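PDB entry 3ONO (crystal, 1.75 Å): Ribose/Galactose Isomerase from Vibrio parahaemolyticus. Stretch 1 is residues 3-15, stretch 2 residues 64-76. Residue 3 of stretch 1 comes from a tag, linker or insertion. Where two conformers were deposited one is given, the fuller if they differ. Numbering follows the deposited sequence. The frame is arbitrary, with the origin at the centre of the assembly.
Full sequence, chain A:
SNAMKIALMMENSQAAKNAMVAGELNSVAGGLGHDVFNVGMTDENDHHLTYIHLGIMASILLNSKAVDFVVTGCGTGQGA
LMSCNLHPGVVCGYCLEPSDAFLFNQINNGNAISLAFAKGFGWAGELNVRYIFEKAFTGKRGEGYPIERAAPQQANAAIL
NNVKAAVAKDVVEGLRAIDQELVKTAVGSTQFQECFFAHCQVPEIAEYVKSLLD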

# COMPACT_ATOMS: atom_id res chain seq x y z
N ALA A 3 6.77 2.59 -29.56
CA ALA A 3 6.06 1.32 -29.50
C ALA A 3 6.98 0.11 -29.29
O ALA A 3 8.06 0.03 -29.88
CB ALA A 3 5.21 1.12 -30.75
N MSE A 4 6.53 -0.84 -28.49
CA MSE A 4 7.33 -2.02 -28.21
C MSE A 4 6.55 -3.31 -28.46
O MSE A 4 5.33 -3.29 -28.60
CB MSE A 4 7.82 -2.00 -26.76
CG MSE A 4 8.19 -0.61 -26.28
SE MSE A 4 6.92 0.03 -24.95
CE MSE A 4 7.59 -0.94 -23.39
N LYS A 5 7.28 -4.41 -28.52
CA LYS A 5 6.67 -5.73 -28.47
C LYS A 5 6.72 -6.13 -26.99
O LYS A 5 7.80 -6.10 -26.38
CB LYS A 5 7.45 -6.72 -29.32
CG LYS A 5 7.32 -6.44 -30.81
CD LYS A 5 8.04 -7.52 -31.64
CE LYS A 5 9.54 -7.32 -31.66
NZ LYS A 5 9.98 -6.34 -32.70
N ILE A 6 5.58 -6.48 -26.42
CA ILE A 6 5.48 -6.82 -25.00
C ILE A 6 5.01 -8.26 -24.83
O ILE A 6 3.97 -8.64 -25.37
CB ILE A 6 4.49 -5.89 -24.29
CG1 ILE A 6 4.85 -4.42 -24.56
CG2 ILE A 6 4.46 -6.19 -22.77
CD1 ILE A 6 3.74 -3.41 -24.13
N ALA A 7 5.75 -9.07 -24.07
CA ALA A 7 5.31 -10.43 -23.79
C ALA A 7 4.73 -10.53 -22.39
O ALA A 7 5.40 -10.16 -21.43
CB ALA A 7 6.48 -11.42 -23.93
N LEU A 8 3.51 -11.04 -22.27
CA LEU A 8 2.92 -11.34 -20.97
C LEU A 8 3.20 -12.81 -20.69
O LEU A 8 3.00 -13.65 -21.57
CB LEU A 8 1.41 -11.11 -20.99
CG LEU A 8 0.64 -11.59 -19.77
CD1 LEU A 8 1.10 -10.84 -18.54
CD2 LEU A 8 -0.87 -11.37 -20.02
N MSE A 9 3.68 -13.13 -19.49
CA MSE A 9 3.95 -14.54 -19.18
C MSE A 9 3.61 -14.85 -17.73
O MSE A 9 4.16 -14.25 -16.81
CB MSE A 9 5.40 -14.91 -19.51
CG MSE A 9 6.42 -14.07 -18.80
SE MSE A 9 8.22 -14.59 -19.34
CE MSE A 9 8.19 -13.97 -21.16
N MSE A 10 2.67 -15.78 -17.55
CA MSE A 10 2.19 -16.13 -16.21
C MSE A 10 2.34 -17.64 -15.96
O MSE A 10 2.40 -18.43 -16.90
CB MSE A 10 0.76 -15.62 -16.00
CG MSE A 10 0.75 -14.12 -15.86
SE MSE A 10 -1.03 -13.35 -16.00
CE MSE A 10 -1.78 -14.16 -14.39
N GLU A 11 2.46 -18.00 -14.68
CA GLU A 11 2.72 -19.39 -14.28
C GLU A 11 1.50 -20.03 -13.60
O GLU A 11 0.43 -19.43 -13.53
CB GLU A 11 3.96 -19.49 -13.38
CG GLU A 11 3.96 -18.50 -12.21
CD GLU A 11 2.87 -18.77 -11.20
OE1 GLU A 11 1.92 -17.97 -11.16
OE2 GLU A 11 2.95 -19.75 -10.44
N ASN A 12 1.67 -21.27 -13.14
CA ASN A 12 0.52 -22.10 -12.78
C ASN A 12 -0.31 -21.56 -11.62
O ASN A 12 -1.55 -21.65 -11.63
CB ASN A 12 0.93 -23.56 -12.55
CG ASN A 12 1.70 -23.74 -11.25
OD1 ASN A 12 1.09 -23.93 -10.19
ND2 ASN A 12 3.03 -23.68 -11.33
N SER A 13 0.34 -20.99 -10.62
CA SER A 13 -0.44 -20.60 -9.43
C SER A 13 -1.45 -19.48 -9.75
O SER A 13 -2.52 -19.40 -9.13
CB SER A 13 0.46 -20.21 -8.24
OG SER A 13 1.09 -18.94 -8.40
N GLN A 14 -1.11 -18.65 -10.73
CA GLN A 14 -1.97 -17.51 -11.09
C GLN A 14 -2.62 -17.64 -12.47
O GLN A 14 -3.17 -16.67 -13.00
CB GLN A 14 -1.17 -16.21 -11.03
CG GLN A 14 -0.42 -16.04 -9.73
CD GLN A 14 -1.33 -16.15 -8.52
OE1 GLN A 14 -2.39 -15.51 -8.47
NE2 GLN A 14 -0.94 -16.96 -7.55
N ALA A 15 -2.57 -18.83 -13.05
CA ALA A 15 -3.01 -19.03 -14.43
C ALA A 15 -4.48 -18.72 -14.66
O ALA A 15 -4.84 -18.30 -15.75
CB ALA A 15 -2.69 -20.45 -14.90
N SER A 64 17.10 -12.46 -27.36
CA SER A 64 17.05 -12.75 -28.80
C SER A 64 16.44 -11.55 -29.51
O SER A 64 16.32 -11.52 -30.74
CB SER A 64 16.19 -13.97 -29.07
OG SER A 64 14.82 -13.67 -28.85
N LYS A 65 16.03 -10.57 -28.71
CA LYS A 65 15.36 -9.39 -29.21
C LYS A 65 13.99 -9.67 -29.83
O LYS A 65 13.44 -8.83 -30.53
CB LYS A 65 16.26 -8.60 -30.16
CG LYS A 65 17.55 -8.15 -29.50
CD LYS A 65 18.36 -7.30 -30.46
CE LYS A 65 19.80 -7.12 -29.99
NZ LYS A 65 20.63 -6.41 -31.02
N ALA A 66 13.42 -10.83 -29.52
CA ALA A 66 12.07 -11.16 -29.97
C ALA A 66 11.03 -10.21 -29.40
O ALA A 66 10.04 -9.90 -30.06
CB ALA A 66 11.72 -12.60 -29.62
N VAL A 67 11.24 -9.76 -28.17
CA VAL A 67 10.39 -8.74 -27.58
C VAL A 67 11.25 -7.69 -26.89
O VAL A 67 12.44 -7.90 -26.65
CB VAL A 67 9.35 -9.31 -26.58
CG1 VAL A 67 8.53 -10.42 -27.22
CG2 VAL A 67 10.04 -9.78 -25.31
N ASP A 68 10.61 -6.56 -26.58
CA ASP A 68 11.27 -5.43 -25.95
C ASP A 68 11.01 -5.36 -24.45
O ASP A 68 11.80 -4.76 -23.73
CB ASP A 68 10.81 -4.12 -26.59
CG ASP A 68 10.99 -4.12 -28.09
OD1 ASP A 68 12.14 -4.34 -28.53
OD2 ASP A 68 9.99 -3.92 -28.82
N PHE A 69 9.93 -5.98 -23.99
CA PHE A 69 9.50 -5.81 -22.60
C PHE A 69 8.71 -7.04 -22.17
O PHE A 69 7.99 -7.64 -22.97
CB PHE A 69 8.60 -4.58 -22.48
CG PHE A 69 8.57 -3.97 -21.09
CD1 PHE A 69 7.65 -4.41 -20.16
CD2 PHE A 69 9.47 -2.98 -20.73
CE1 PHE A 69 7.59 -3.85 -18.88
CE2 PHE A 69 9.43 -2.41 -19.44
CZ PHE A 69 8.50 -2.86 -18.52
N VAL A 70 8.86 -7.42 -20.91
CA VAL A 70 8.16 -8.56 -20.35
C VAL A 70 7.26 -8.14 -19.18
O VAL A 70 7.70 -7.43 -18.28
CB VAL A 70 9.17 -9.63 -19.87
CG1 VAL A 70 8.50 -10.66 -18.95
CG2 VAL A 70 9.84 -10.28 -21.09
N VAL A 71 6.01 -8.58 -19.20
CA VAL A 71 5.13 -8.42 -18.05
C VAL A 71 4.96 -9.82 -17.46
O VAL A 71 4.60 -10.75 -18.16
CB VAL A 71 3.77 -7.87 -18.44
CG1 VAL A 71 2.82 -7.90 -17.22
CG2 VAL A 71 3.89 -6.43 -18.95
N THR A 72 5.25 -9.96 -16.17
CA THR A 72 5.14 -11.28 -15.56
C THR A 72 4.67 -11.10 -14.12
O THR A 72 4.23 -10.01 -13.75
CB THR A 72 6.49 -12.05 -15.65
OG1 THR A 72 6.30 -13.42 -15.28
CG2 THR A 72 7.57 -11.40 -14.77
N GLY A 73 4.78 -12.15 -13.31
CA GLY A 73 4.40 -12.04 -11.91
C GLY A 73 4.04 -13.41 -11.37
O GLY A 73 4.21 -14.42 -12.04
N CYS A 74 3.54 -13.44 -10.14
CA CYS A 74 3.06 -14.68 -9.54
C CYS A 74 2.24 -14.24 -8.33
O CYS A 74 1.72 -13.12 -8.32
CB CYS A 74 4.22 -15.64 -9.21
SG CYS A 74 5.62 -14.89 -8.31
N GLY A 75 2.07 -15.10 -7.32
CA GLY A 75 1.19 -14.72 -6.20
C GLY A 75 1.65 -13.43 -5.53
O GLY A 75 0.87 -12.51 -5.28
N THR A 76 2.94 -13.36 -5.21
CA THR A 76 3.49 -12.15 -4.60
C THR A 76 4.40 -11.38 -5.57
O THR A 76 4.81 -10.27 -5.25
CB THR A 76 4.34 -12.48 -3.36
OG1 THR A 76 5.47 -13.27 -3.77
CG2 THR A 76 3.53 -13.30 -2.35
O HOH W 1 12.64 -6.06 -30.62
O HOH W 2 10.12 -3.51 -31.53
O HOH W 3 12.38 -8.44 -33.27
O HOH W 4 1.90 -15.83 -12.82
O HOH W 5 3.05 -17.72 -6.56

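A strand that begins at Lys5 runs parallel to strand 69-74, with 19° between their directions. The contact buries 830 Å², both sides summed. Lys5, Val71 and Met9 have the largest covered areas, together about a quarter of the total, and each marks a different part of the seam.

Lys5 has the largest covered area, 85 Å². It stands where the pairing begins. Its backbone N donates to Asp68 OD2 at 2.8 Å, nearly in line. Its backbone O accepts from Asp68 N at 2.9 Å and, weakly, from Phe69 N at 3.2 Å. Asp68 points its CB toward the first stretch, so its carboxylate can take the Lys5 N-H that starts the ladder. The Lys5 side chain bends at chi3 and chi4, both m, and lies along the second stretch. Its CE comes to 3.1 Å from Ala66 O. The ammonium makes no salt bridge: Lys5 NZ is 4.6 Å from Asp68 OD2. Water fills this gap. Water 2 accepts from Lys5 NZ at 3.1 Å and donates to Asp68 OD2 at 2.7 Å. Water 1 donates to Asp68 OD1 at 2.8 Å and to Lys65 O at 2.9 Å. A long, flexible cation suits this watery end, where Asp68 and Lys65 are exposed.

Val71 loses 68 Å² and sits in the middle of the ladder. Ala7 N donates to Phe69 O at 2.9 Å, Val71 N to Ala7 O at 2.8 Å, and Met9 N to Val71 O at 2.9 Å. Val71 therefore uses both its N and its O on the first stretch. Its side chain shares a sheet face with Ile6, Leu8 and Phe69. Val71 CG2 is 3.9 Å from Ile6 CG2, and Val71 CG1 is 3.7 Å from Leu8 CD1, so its two methyls reach different neighbours. The branched, apolar side chain fits this dry layer. Met4 extends the layer, its CE 3.8 Å from Phe69 CD2. Ala7 and Val70 point to the other face. Ala7 CB is 4.0 Å from Val67 CG1, and Ala7 as a whole has 54 Å² covered by the second stretch.

Met9, a selenomethionine, gives up 62 Å². Its SE lies 4.0 Å from Val70 CG1, a long apolar reach. Met9 O accepts from Thr72 OG1 at 2.8 Å. The Thr72 hydroxyl thus continues the ladder where Gly73 N stays 4.1 Å from Met9 O. Gly73 N is buried without a partner. The phi of 156° at Gly73 calls for glycine, since a CB would jam against the preceding carbonyl.

Beyond this point, water and a polar turn take over. Water 4 accepts from Glu11 N at 2.9 Å and donates to Glu11 OE1 at 2.7 Å and Gly73 O at 2.8 Å. Glu11 OE2 accepts from Ser13 N and Ser13 OG, both at 2.9 Å, which steadies the turn. Gln14 then packs against the second stretch, its NE2 3.4 Å from Gly75 CA.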